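Local structure of endonuclease EndoMS (Thermococcus kodakarensis KOD1, 5GKE) at the interface of chains A and B. The protein recognises mismatched base pairs in double-stranded DNA and cleaves the duplex, acting as a mismatch restriction endonuclease. Coordinates in Å, arbitrary orientation; residue numbers count along the deposited sequence, not the author numbering. Chains: chain A/B, Endonuclease EndoMS.

The interface of chains A and B. Residues chain A 160-162, 195-196; chain B 187, 191, 223-224.
A:Thr161 reaches between two helices of the partner chain, its methyl going to the leucines and its hydroxyl to an arginine, a worked example of how a short loop can key one subunit into another. OG1 lies beside the backbone N (chi1 -86°), which points it at B:Arg223 and leaves CG2, anti to that N, to face the leucines: the methyl lies 3.6 Å from CD2 of B:Leu187 on one helix and more distantly faces CB of B:Leu224 on the other. The second methyl of B:Leu187, CD1, packs against the neighbouring glycine, 3.6 Å from A:Gly162 CA, where no side chain intervenes. This is the tight part of the patch.

On the hydroxyl side, the chain of B:Arg223 slides past the threonine in the opposite direction. A bend at chi3 turns the guanidinium so that NH1 points at the hydroxyl and donates a long but nearly straight hydrogen bond to A:Thr161 OG1 (3.3 Å, 165° at H), with the oxygen at the edge of the guanidinium and close to its plane. An alanine at B:Arg223 would probably leave this hydroxyl without its donor across the interface and open a gap where the arginine's CD had covered it.

Looser and wetter is the side towards B:Arg191. Its direct bond from NE to A:Ser195 OG is weak, and a water does much of the joining: it lies 2.8 Å from A:Ser195 OG and 2.9 Å from B:Arg191 NH1, while also meeting NE and the carbonyl oxygen of A:Thr161. Serine hydroxyl and water both sit at the guanidinium edge; B:Leu187 CB covers part of one face. The ring of A:Tyr196 stands steeply to that plane (76°), its CE1 3.7 Å from NH1.

Chain A contributes the loop between strands 157-158 and 163-164 and helix 187-204; chain B contributes its own helix 187-204 and helix 219-227. The patch belongs to the two-fold interface between the C-terminal domains, repeated with the chains exchanged, and probably helps hold the paired nuclease domains together in the DNA-bound dimer.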
loop_
_atom_site.group_PDB
_atom_site.type_symbol
_atom_site.label_atom_id
_atom_site.label_comp_id
_atom_site.label_asym_id
_atom_site.label_seq_id
_atom_site.Cartn_x
_atom_site.Cartn_y
_atom_site.Cartn_z
ATOM N N GLY A 160 8.332 -15.700 21.407
ATOM C CA GLY A 160 7.075 -16.404 21.580
ATOM C C GLY A 160 5.920 -15.759 20.841
ATOM O O GLY A 160 5.177 -16.384 20.085
ATOM N N THR A 161 5.759 -14.477 21.089
ATOM C CA THR A 161 4.703 -13.725 20.467
ATOM C C THR A 161 5.397 -12.596 19.721
ATOM O O THR A 161 5.962 -11.689 20.333
ATOM C CB THR A 161 3.677 -13.245 21.547
ATOM O OG1 THR A 161 2.717 -14.282 21.764
ATOM C CG2 THR A 161 2.953 -11.969 21.149
ATOM N N GLY A 162 5.393 -12.669 18.397
ATOM C CA GLY A 162 6.095 -11.672 17.605
ATOM C C GLY A 162 7.446 -12.091 17.042
ATOM O O GLY A 162 8.039 -13.095 17.451
ATOM N N SER A 195 6.854 -4.216 23.285
ATOM C CA SER A 195 6.246 -5.529 23.298
ATOM C C SER A 195 7.296 -6.651 23.333
ATOM O O SER A 195 7.139 -7.646 24.054
ATOM C CB SER A 195 5.336 -5.684 22.079
ATOM O OG SER A 195 4.574 -6.867 22.146
ATOM N N TYR A 196 8.376 -6.491 22.575
ATOM C CA TYR A 196 9.368 -7.561 22.500
ATOM C C TYR A 196 10.163 -7.616 23.790
ATOM O O TYR A 196 10.442 -8.691 24.319
ATOM C CB TYR A 196 10.307 -7.371 21.314
ATOM C CG TYR A 196 9.594 -7.321 19.990
ATOM C CD1 TYR A 196 8.453 -8.095 19.757
ATOM C CD2 TYR A 196 10.057 -6.490 18.963
ATOM C CE1 TYR A 196 7.794 -8.043 18.542
ATOM C CE2 TYR A 196 9.409 -6.435 17.735
ATOM C CZ TYR A 196 8.281 -7.201 17.535
ATOM O OH TYR A 196 7.648 -7.132 16.324
ATOM N N LEU B 187 -1.519 -9.330 15.729
ATOM C CA LEU B 187 -0.695 -8.913 16.859
ATOM C C LEU B 187 -0.665 -7.415 17.086
ATOM O O LEU B 187 -0.846 -6.955 18.207
ATOM C CB LEU B 187 0.730 -9.406 16.682
ATOM C CG LEU B 187 1.071 -10.718 17.367
ATOM C CD1 LEU B 187 2.580 -10.880 17.345
ATOM C CD2 LEU B 187 0.540 -10.691 18.779
ATOM N N ARG B 191 -1.411 -4.821 20.246
ATOM C CA ARG B 191 -0.377 -3.947 20.795
ATOM C C ARG B 191 -0.901 -2.530 20.901
ATOM O O ARG B 191 -0.594 -1.807 21.834
ATOM C CB ARG B 191 0.888 -3.953 19.930
ATOM C CG ARG B 191 1.642 -5.247 19.895
ATOM C CD ARG B 191 3.054 -5.033 19.348
ATOM N NE ARG B 191 3.626 -6.321 18.997
ATOM C CZ ARG B 191 3.731 -6.792 17.755
ATOM N NH1 ARG B 191 4.260 -7.988 17.567
ATOM N NH2 ARG B 191 3.338 -6.068 16.714
ATOM N N ARG B 223 -3.630 -15.081 21.968
ATOM C CA ARG B 223 -2.633 -15.317 23.013
ATOM C C ARG B 223 -2.268 -14.060 23.801
ATOM O O ARG B 223 -2.336 -14.058 25.033
ATOM C CB ARG B 223 -1.371 -15.923 22.391
ATOM C CG ARG B 223 -0.243 -16.233 23.357
ATOM C CD ARG B 223 0.935 -16.876 22.614
ATOM N NE ARG B 223 0.451 -17.768 21.567
ATOM C CZ ARG B 223 0.829 -17.712 20.292
ATOM N NH1 ARG B 223 1.726 -16.813 19.893
ATOM N NH2 ARG B 223 0.305 -18.565 19.413
ATOM N N LEU B 224 -1.882 -12.994 23.096
ATOM C CA LEU B 224 -1.437 -11.760 23.756
ATOM C C LEU B 224 -2.589 -11.016 24.427
ATOM O O LEU B 224 -2.424 -10.392 25.476
ATOM C CB LEU B 224 -0.744 -10.837 22.760
ATOM C CG LEU B 224 -0.169 -9.558 23.367
ATOM C CD1 LEU B 224 0.824 -9.864 24.510
ATOM C CD2 LEU B 224 0.488 -8.713 22.288
HETATM O O HOH W 1 4.578 -8.929 20.301
#